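PDB 4RPC: putative alpha/beta hydrolase from Desulfitobacterium hafniense, which probably hydrolyses a substrate not yet identified, as a putative member of the alpha/beta hydrolase family. Local coordinates for residues L13-E18 with C50-E55; V86-A91 with E110-N115; V207-N212 with L231-F236. One frame throughout, in Å; residues are numbered along the deposited sequence.

Contact 1. Residues L13-E18 with C50-E55; sequences LHRMGE and CLLIPE
Strand 13-17 pairs with strand 50-54 in antiparallel fashion, their axes 4.4 Å apart at the closest and running at 157° to one another. Strand 13-17 is the edge strand, and the antiparallel one, of an otherwise parallel alpha/beta-hydrolase sheet. His14 with Ile53 and Met16 with Leu51 are the hydrogen-bonded pairs; His14 N reaches Ile53 O over 3.0 Å, and Ile53 N returns to His14 O over 2.8 Å.

On one face Leu13 and Pro54 lie side by side, CD1 of Leu13 touching CD of Pro54 at 3.7 Å, while Leu77 and Leu81 of helix 70-83 pack against Leu13. On the other face CG of Met16, a selenomethionine, meets CD1 of Ile53.

A His-carboxylate hydrogen bond lies at the start of strand 13-17. The His14 ring, with CG anti to the carbonyl carbon (chi1 -63°), offers NE2 to Glu55 OE2 at 2.7 Å; the oxygen lies in the ring plane, whereas the donor stands above the carboxylate plane. Trp34 stacks on the imidazole, and Lys12 forms a salt bridge with Glu55 OE1. An alanine at His14 would probably leave Glu55 OE2 without this partner and open a gap beside Trp34. From mid-strand the extended Arg15 chain runs out toward Cys50, giving NH2 to Pro19 O and setting NE 3.5 Å from Cys50 SG, in a long N-H...S hydrogen bond.

Contact 2. Residues V86-A91 with E110-N115; sequences VDKVQA and EIKVMN
Asn115 reaches back across to the strand beside it, its ND2 bonding Gln90 O at 3.0 Å. The N-H...O angle is 162° and the acceptor lies in the amide plane. The bond follows on from the backbone bonds of the two strands. The row includes Lys112 N to Asp87 O, Val89 N to Lys112 O at 2.9 Å, and Met114 N to Val89 O at 3.1 Å. They link two parallel strands, with Lys88 opposite Lys112 and Val89 opposite Val113.

On the face of the lysines, the methyl CE of Met114, a selenomethionine, is pressed against Lys88, 3.3 Å from its CG. Lys88 CG stands anti to the backbone N (chi1 -179°), and the side chains of the two lysines come closest at their CG atoms, 4.0 Å apart, before Lys112 turns away. The valines hold the other face side by side, with CG2 of Val89 4.2 Å from CG2 of Val113. Farther back, Ile111 tucks its CD1 against Val86 O at 3.5 Å.

Outside this shell, Arg204 NH2 bonds Asn115 OD1, so both ends of the amide are engaged and its rotation is fixed. The two strands belong to the beta-alpha-beta unit of strand 88-95, helix 97-108 and strand 112-119, in the middle of the sheet. Strand 23-27 flanks the first and strand 204-210 the second, while Leu81 of helix 70-83 packs on Val86, Val89 and Ile111.

Contact 3. Residues V207-N212 with L231-F236; sequences VLIGGN and LDIYEF
Leu208 is the bump that fills the hollow between two aromatic rings of strand 232-236. Its CB rests at the edge of the Phe236 ring, 3.9 Å from CE2, and its CD1 also reaches that ring carbon. The other methyl, CD2, turns to Tyr234 and comes 4.1 Å from the ring atom CD2, meeting that ring obliquely. Two residues apart on the strand, both rings rise from the same face, each with CG anti to the carbonyl carbon (chi1 -62° in Tyr234, -64° in Phe236), and Leu208 meets both. Helix 249-259 closes over this face, Leu255 touching both Leu208 and Tyr234.

Gly210, paired with Phe236, adds no side chain to this row, and its backbone N-H is hydrogen-bonded to Glu213 OE1. Glu213 may be the acid of a Ser-His-Glu triad with Ser96 and His241. The strands are the last two of the alpha/beta-hydrolase sheet, parallel with axes 22° apart, joined through helix 220-226 in a beta-alpha-beta crossover.

On the reverse face Ile209 CD1 crosses obliquely to Ile233 CG2 at 3.9 Å, with Thr220 of helix 220-226 also touching Ile209. A ladder of backbone bonds sets the spacing, among them Tyr234 N to Val207 O at 2.8 Å. Past the strand end the ladder gains one more rung, Gly211 N to Phe236 O, at 2.7 Å.

Overall arrangement
From the N terminus, contact 1 comes first: strand 13-17 forms one edge of the sheet, the chain passes through strand 23-27 and two short helices, and strand 50-54 closes the loop between them. Helix 70-83 then leads to contact 2, where 86-91 and 110-115 close around helix 97-108. Contact 3 follows, closing around helix 220-226 at the opposite edge. The three run in series, none nested or crossed, yet share one sheet. Contacts 1 and 2 touch where Leu52 CD1 meets Val86 CG2 at 4.3 Å. Contacts 2 and 3 stay about 6 Å apart at their nearest atoms, though strands 112-119 and 204-210 are neighbours.

Contact 1. Residues L13-E18 with C50-E55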
loop_
_atom_site.group_PDB
_atom_site.type_symbol
_atom_site.label_atom_id
_atom_site.label_comp_id
_atom_site.label_asym_id
_atom_site.label_seq_id
_atom_site.Cartn_x
_atom_site.Cartn_y
_atom_site.Cartn_z
ATOM N N LEU A 13 7.714 6.654 12.067
ATOM C CA LEU A 13 8.475 6.000 11.023
ATOM C C LEU A 13 9.540 5.121 11.628
ATOM O O LEU A 13 10.437 5.605 12.297
ATOM C CB LEU A 13 9.157 7.054 10.159
ATOM C CG LEU A 13 9.939 6.519 8.964
ATOM C CD1 LEU A 13 9.019 5.988 7.889
ATOM C CD2 LEU A 13 10.789 7.623 8.395
ATOM N N HIS A 14 9.426 3.830 11.387
ATOM C CA HIS A 14 10.305 2.834 11.973
ATOM C C HIS A 14 11.406 2.592 11.028
ATOM O O HIS A 14 11.188 2.599 9.834
ATOM C CB HIS A 14 9.594 1.517 12.149
ATOM C CG HIS A 14 8.443 1.574 13.090
ATOM N ND1 HIS A 14 8.568 1.310 14.435
ATOM C CD2 HIS A 14 7.144 1.859 12.880
ATOM C CE1 HIS A 14 7.389 1.426 15.011
ATOM N NE2 HIS A 14 6.510 1.761 14.088
ATOM N N ARG A 15 12.593 2.333 11.564
ATOM C CA ARG A 15 13.781 2.217 10.726
ATOM C C ARG A 15 14.506 0.933 11.066
ATOM O O ARG A 15 14.788 0.675 12.203
ATOM C CB ARG A 15 14.673 3.451 10.901
ATOM C CG ARG A 15 15.949 3.449 10.063
ATOM C CD ARG A 15 16.747 4.736 10.287
ATOM N NE ARG A 15 17.734 4.991 9.230
ATOM C CZ ARG A 15 18.496 6.095 9.146
ATOM N NH1 ARG A 15 18.388 7.056 10.076
ATOM N NH2 ARG A 15 19.367 6.251 8.138
HETATM N N MSE A 16 14.767 0.123 10.064
HETATM C CA MSE A 16 15.473 -1.136 10.231
HETATM C C MSE A 16 16.513 -1.299 9.133
HETATM O O MSE A 16 16.658 -0.455 8.237
HETATM C CB MSE A 16 14.545 -2.358 10.223
HETATM C CG MSE A 16 13.048 -2.065 10.243
HETATM SE SE MSE A 16 12.172 -2.830 11.821
HETATM C CE MSE A 16 13.485 -4.085 12.590
ATOM N N GLY A 17 17.271 -2.383 9.229
ATOM C CA GLY A 17 18.335 -2.689 8.261
ATOM C C GLY A 17 19.547 -1.803 8.325
ATOM O O GLY A 17 19.871 -1.286 9.363
ATOM N N GLU A 18 20.234 -1.647 7.199
ATOM C CA GLU A 18 21.481 -0.904 7.145
ATOM C C GLU A 18 21.241 0.602 6.971
ATOM O O GLU A 18 20.866 1.033 5.865
ATOM C CB GLU A 18 22.339 -1.435 5.985
ATOM C CG GLU A 18 23.226 -2.590 6.355
ATOM C CD GLU A 18 24.079 -2.273 7.583
ATOM O OE1 GLU A 18 24.771 -1.210 7.587
ATOM O OE2 GLU A 18 23.985 -3.056 8.557
ATOM N N CYS A 50 18.341 0.114 3.893
ATOM C CA CYS A 50 17.710 0.882 4.914
ATOM C C CYS A 50 16.179 0.821 4.709
ATOM O O CYS A 50 15.681 1.396 3.781
ATOM C CB CYS A 50 18.163 2.323 4.850
ATOM S SG CYS A 50 17.409 3.281 6.174
ATOM N N LEU A 51 15.473 0.098 5.577
ATOM C CA LEU A 51 14.043 -0.068 5.485
ATOM C C LEU A 51 13.410 0.983 6.347
ATOM O O LEU A 51 13.723 1.110 7.521
ATOM C CB LEU A 51 13.596 -1.470 5.977
ATOM C CG LEU A 51 13.916 -2.717 5.134
ATOM C CD1 LEU A 51 14.032 -2.407 3.644
ATOM C CD2 LEU A 51 15.144 -3.450 5.612
ATOM N N LEU A 52 12.517 1.729 5.761
ATOM C CA LEU A 52 11.711 2.675 6.488
ATOM C C LEU A 52 10.234 2.315 6.391
ATOM O O LEU A 52 9.675 2.258 5.282
ATOM C CB LEU A 52 11.961 4.040 5.857
ATOM C CG LEU A 52 13.444 4.429 5.695
ATOM C CD1 LEU A 52 13.623 5.513 4.631
ATOM C CD2 LEU A 52 13.953 4.876 7.047
ATOM N N ILE A 53 9.581 2.128 7.531
ATOM C CA ILE A 53 8.237 1.622 7.571
ATOM C C ILE A 53 7.317 2.516 8.389
ATOM O O ILE A 53 7.388 2.544 9.600
ATOM C CB ILE A 53 8.168 0.186 8.135
ATOM C CG1 ILE A 53 9.313 -0.715 7.563
ATOM C CG2 ILE A 53 6.829 -0.434 7.840
ATOM C CD1 ILE A 53 10.554 -0.690 8.370
ATOM N N PRO A 54 6.460 3.293 7.727
ATOM C CA PRO A 54 5.585 4.121 8.539
ATOM C C PRO A 54 4.401 3.362 9.155
ATOM O O PRO A 54 4.028 2.306 8.685
ATOM C CB PRO A 54 5.052 5.140 7.527
ATOM C CG PRO A 54 5.276 4.535 6.178
ATOM C CD PRO A 54 6.520 3.739 6.335
ATOM N N GLU A 55 3.798 3.918 10.195
ATOM C CA GLU A 55 2.448 3.527 10.612
ATOM C C GLU A 55 1.455 4.503 10.041
ATOM O O GLU A 55 1.604 5.703 10.217
ATOM C CB GLU A 55 2.343 3.644 12.104
ATOM C CG GLU A 55 3.268 2.729 12.825
ATOM C CD GLU A 55 3.176 2.871 14.334
ATOM O OE1 GLU A 55 2.375 3.723 14.858
ATOM O OE2 GLU A 55 3.946 2.117 14.958
#

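Contact 2. Residues V86-A91 with E110-N115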
loop_
_atom_site.group_PDB
_atom_site.type_symbol
_atom_site.label_atom_id
_atom_site.label_comp_id
_atom_site.label_asym_id
_atom_site.label_seq_id
_atom_site.Cartn_x
_atom_site.Cartn_y
_atom_site.Cartn_z
ATOM N N VAL A 86 16.718 11.972 4.952
ATOM C CA VAL A 86 16.493 11.205 3.744
ATOM C C VAL A 86 15.822 12.123 2.760
ATOM O O VAL A 86 14.675 12.529 2.990
ATOM C CB VAL A 86 15.520 10.029 3.959
ATOM C CG1 VAL A 86 15.206 9.387 2.621
ATOM C CG2 VAL A 86 16.112 9.005 4.901
ATOM N N ASP A 87 16.505 12.439 1.666
ATOM C CA ASP A 87 15.840 13.163 0.586
ATOM C C ASP A 87 15.697 12.368 -0.720
ATOM O O ASP A 87 15.152 12.896 -1.691
ATOM C CB ASP A 87 16.526 14.497 0.335
ATOM C CG ASP A 87 17.906 14.331 -0.220
ATOM O OD1 ASP A 87 18.248 13.184 -0.632
ATOM O OD2 ASP A 87 18.639 15.352 -0.231
ATOM N N LYS A 88 16.169 11.122 -0.737
ATOM C CA LYS A 88 15.999 10.247 -1.892
ATOM C C LYS A 88 15.700 8.830 -1.437
ATOM O O LYS A 88 16.353 8.308 -0.535
ATOM C CB LYS A 88 17.270 10.244 -2.743
ATOM C CG LYS A 88 17.192 9.368 -3.995
ATOM C CD LYS A 88 18.457 9.478 -4.856
ATOM C CE LYS A 88 19.662 8.823 -4.170
ATOM N NZ LYS A 88 20.691 8.201 -5.077
ATOM N N VAL A 89 14.708 8.194 -2.042
ATOM C CA VAL A 89 14.484 6.804 -1.778
ATOM C C VAL A 89 14.569 5.994 -3.052
ATOM O O VAL A 89 14.109 6.426 -4.138
ATOM C CB VAL A 89 13.149 6.556 -1.017
ATOM C CG1 VAL A 89 13.039 7.516 0.159
ATOM C CG2 VAL A 89 11.966 6.694 -1.902
ATOM N N GLN A 90 15.124 4.804 -2.939
ATOM C CA GLN A 90 15.376 4.040 -4.155
ATOM C C GLN A 90 14.112 3.378 -4.581
ATOM O O GLN A 90 13.885 3.220 -5.780
ATOM C CB GLN A 90 16.461 2.980 -3.979
ATOM C CG GLN A 90 17.883 3.466 -3.751
ATOM C CD GLN A 90 18.334 4.452 -4.757
ATOM O OE1 GLN A 90 18.220 4.242 -5.965
ATOM N NE2 GLN A 90 18.812 5.581 -4.270
ATOM N N ALA A 91 13.271 2.987 -3.598
ATOM C CA ALA A 91 11.965 2.366 -3.890
ATOM C C ALA A 91 10.945 2.556 -2.764
ATOM O O ALA A 91 11.279 2.404 -1.600
ATOM C CB ALA A 91 12.148 0.876 -4.121
ATOM N N GLU A 110 8.964 16.781 -2.702
ATOM C CA GLU A 110 9.834 17.184 -1.611
ATOM C C GLU A 110 11.027 16.218 -1.643
ATOM O O GLU A 110 12.174 16.606 -1.768
ATOM C CB GLU A 110 9.088 17.096 -0.273
ATOM C CG GLU A 110 9.739 17.903 0.863
ATOM C CD GLU A 110 9.491 17.317 2.261
ATOM O OE1 GLU A 110 8.428 16.673 2.481
ATOM O OE2 GLU A 110 10.363 17.495 3.145
ATOM N N ILE A 111 10.701 14.941 -1.607
ATOM C CA ILE A 111 11.644 13.849 -1.630
ATOM C C ILE A 111 11.640 13.097 -2.968
ATOM O O ILE A 111 10.577 12.795 -3.512
ATOM C CB ILE A 111 11.274 12.917 -0.487
ATOM C CG1 ILE A 111 11.728 13.609 0.795
ATOM C CG2 ILE A 111 11.884 11.536 -0.680
ATOM C CD1 ILE A 111 11.295 12.887 2.018
ATOM N N LYS A 112 12.836 12.829 -3.483
ATOM C CA LYS A 112 13.001 12.190 -4.776
ATOM C C LYS A 112 12.805 10.684 -4.693
ATOM O O LYS A 112 13.373 10.011 -3.821
ATOM C CB LYS A 112 14.381 12.489 -5.375
ATOM C CG LYS A 112 14.849 11.490 -6.452
ATOM C CD LYS A 112 15.698 12.133 -7.547
ATOM C CE LYS A 112 16.900 12.903 -7.023
ATOM N NZ LYS A 112 17.380 13.879 -8.054
ATOM N N VAL A 113 12.023 10.169 -5.630
ATOM C CA VAL A 113 11.624 8.777 -5.636
ATOM C C VAL A 113 12.056 8.104 -6.960
ATOM O O VAL A 113 11.614 8.529 -8.056
ATOM C CB VAL A 113 10.107 8.671 -5.500
ATOM C CG1 VAL A 113 9.672 7.212 -5.556
ATOM C CG2 VAL A 113 9.630 9.306 -4.183
HETATM N N MSE A 114 12.864 7.063 -6.877
HETATM C CA MSE A 114 13.381 6.456 -8.123
HETATM C C MSE A 114 12.436 5.424 -8.642
HETATM O O MSE A 114 12.280 5.313 -9.829
HETATM C CB MSE A 114 14.752 5.785 -8.080
HETATM C CG MSE A 114 15.727 6.507 -9.062
HETATM SE SE MSE A 114 16.091 8.332 -8.419
HETATM C CE MSE A 114 16.399 7.521 -6.671
ATOM N N ASN A 115 11.811 4.640 -7.775
ATOM C CA ASN A 115 10.969 3.544 -8.212
ATOM C C ASN A 115 9.746 3.450 -7.339
ATOM O O ASN A 115 9.850 3.513 -6.092
ATOM C CB ASN A 115 11.704 2.200 -8.078
ATOM C CG ASN A 115 12.876 2.030 -9.060
ATOM O OD1 ASN A 115 12.696 1.515 -10.174
ATOM N ND2 ASN A 115 14.075 2.364 -8.614
#

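Contact 3. Residues V207-N212 with L231-F236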
loop_
_atom_site.group_PDB
_atom_site.type_symbol
_atom_site.label_atom_id
_atom_site.label_comp_id
_atom_site.label_asym_id
_atom_site.label_seq_id
_atom_site.Cartn_x
_atom_site.Cartn_y
_atom_site.Cartn_z
ATOM N N VAL A 207 3.986 -2.077 -11.418
ATOM C CA VAL A 207 2.717 -2.522 -10.861
ATOM C C VAL A 207 2.668 -4.050 -10.646
ATOM O O VAL A 207 2.847 -4.849 -11.608
ATOM C CB VAL A 207 1.604 -2.159 -11.843
ATOM C CG1 VAL A 207 0.227 -2.184 -11.159
ATOM C CG2 VAL A 207 1.856 -0.790 -12.432
ATOM N N LEU A 208 2.415 -4.464 -9.409
ATOM C CA LEU A 208 2.167 -5.863 -9.108
ATOM C C LEU A 208 0.646 -6.107 -9.155
ATOM O O LEU A 208 -0.155 -5.385 -8.545
ATOM C CB LEU A 208 2.756 -6.282 -7.775
ATOM C CG LEU A 208 4.028 -5.605 -7.302
ATOM C CD1 LEU A 208 4.854 -6.545 -6.443
ATOM C CD2 LEU A 208 4.906 -4.964 -8.342
ATOM N N ILE A 209 0.272 -7.124 -9.919
ATOM C CA ILE A 209 -1.113 -7.490 -10.152
ATOM C C ILE A 209 -1.283 -8.996 -9.871
ATOM O O ILE A 209 -0.535 -9.805 -10.393
ATOM C CB ILE A 209 -1.500 -7.209 -11.633
ATOM C CG1 ILE A 209 -1.347 -5.712 -11.980
ATOM C CG2 ILE A 209 -2.925 -7.695 -11.900
ATOM C CD1 ILE A 209 -1.498 -5.374 -13.445
ATOM N N GLY A 210 -2.248 -9.338 -9.022
ATOM C CA GLY A 210 -2.676 -10.710 -8.831
ATOM C C GLY A 210 -3.617 -11.096 -9.957
ATOM O O GLY A 210 -4.607 -10.406 -10.209
ATOM N N GLY A 211 -3.333 -12.214 -10.610
ATOM C CA GLY A 211 -4.158 -12.691 -11.712
ATOM C C GLY A 211 -5.616 -12.981 -11.405
ATOM O O GLY A 211 -6.424 -13.038 -12.289
ATOM N N ASN A 212 -5.961 -13.233 -10.163
ATOM C CA ASN A 212 -7.377 -13.432 -9.819
ATOM C C ASN A 212 -8.141 -12.157 -9.558
ATOM O O ASN A 212 -9.370 -12.201 -9.456
ATOM C CB ASN A 212 -7.512 -14.348 -8.605
ATOM C CG ASN A 212 -7.127 -15.763 -8.918
ATOM O OD1 ASN A 212 -6.963 -16.120 -10.095
ATOM N ND2 ASN A 212 -6.997 -16.586 -7.880
ATOM N N LEU A 231 5.833 1.767 -18.083
ATOM C CA LEU A 231 5.495 0.940 -16.959
ATOM C C LEU A 231 6.076 -0.435 -17.086
ATOM O O LEU A 231 6.045 -0.999 -18.180
ATOM C CB LEU A 231 3.987 0.693 -16.890
ATOM C CG LEU A 231 3.068 1.880 -16.684
ATOM C CD1 LEU A 231 1.640 1.410 -16.426
ATOM C CD2 LEU A 231 3.601 2.748 -15.553
ATOM N N ASP A 232 6.477 -1.009 -15.956
ATOM C CA ASP A 232 6.755 -2.434 -15.860
ATOM C C ASP A 232 5.637 -3.117 -15.077
ATOM O O ASP A 232 5.289 -2.705 -13.950
ATOM C CB ASP A 232 8.111 -2.665 -15.167
ATOM C CG ASP A 232 9.291 -2.027 -15.948
ATOM O OD1 ASP A 232 9.349 -2.140 -17.188
ATOM O OD2 ASP A 232 10.158 -1.377 -15.327
ATOM N N ILE A 233 5.063 -4.159 -15.666
ATOM C CA ILE A 233 3.978 -4.924 -15.027
ATOM C C ILE A 233 4.439 -6.298 -14.596
ATOM O O ILE A 233 4.987 -7.046 -15.383
ATOM C CB ILE A 233 2.763 -5.203 -15.961
ATOM C CG1 ILE A 233 1.985 -3.924 -16.334
ATOM C CG2 ILE A 233 1.813 -6.202 -15.273
ATOM C CD1 ILE A 233 2.730 -2.984 -17.237
ATOM N N TYR A 234 4.112 -6.649 -13.360
ATOM C CA TYR A 234 4.457 -7.949 -12.795
ATOM C C TYR A 234 3.161 -8.668 -12.432
ATOM O O TYR A 234 2.453 -8.226 -11.557
ATOM C CB TYR A 234 5.374 -7.754 -11.595
ATOM C CG TYR A 234 6.670 -7.094 -11.990
ATOM C CD1 TYR A 234 7.721 -7.860 -12.526
ATOM C CD2 TYR A 234 6.856 -5.702 -11.887
ATOM C CE1 TYR A 234 8.916 -7.271 -12.874
ATOM C CE2 TYR A 234 8.040 -5.125 -12.252
ATOM C CZ TYR A 234 9.058 -5.923 -12.745
ATOM O OH TYR A 234 10.234 -5.365 -13.111
ATOM N N GLU A 235 2.875 -9.770 -13.137
ATOM C CA GLU A 235 1.635 -10.524 -13.013
ATOM C C GLU A 235 1.932 -11.714 -12.091
ATOM O O GLU A 235 2.936 -12.361 -12.267
ATOM C CB GLU A 235 1.193 -11.022 -14.394
ATOM C CG GLU A 235 1.595 -10.120 -15.573
ATOM C CD GLU A 235 0.538 -9.972 -16.688
ATOM O OE1 GLU A 235 0.145 -10.985 -17.343
ATOM O OE2 GLU A 235 0.118 -8.808 -16.911
ATOM N N PHE A 236 1.081 -12.001 -11.108
ATOM C CA PHE A 236 1.269 -13.196 -10.270
ATOM C C PHE A 236 0.026 -14.034 -10.423
ATOM O O PHE A 236 -1.081 -13.561 -10.084
ATOM C CB PHE A 236 1.513 -12.790 -8.814
ATOM C CG PHE A 236 2.774 -12.015 -8.620
ATOM C CD1 PHE A 236 3.973 -12.672 -8.418
ATOM C CD2 PHE A 236 2.773 -10.630 -8.667
ATOM C CE1 PHE A 236 5.174 -11.961 -8.243
ATOM C CE2 PHE A 236 3.959 -9.904 -8.486
ATOM C CZ PHE A 236 5.159 -10.573 -8.282
#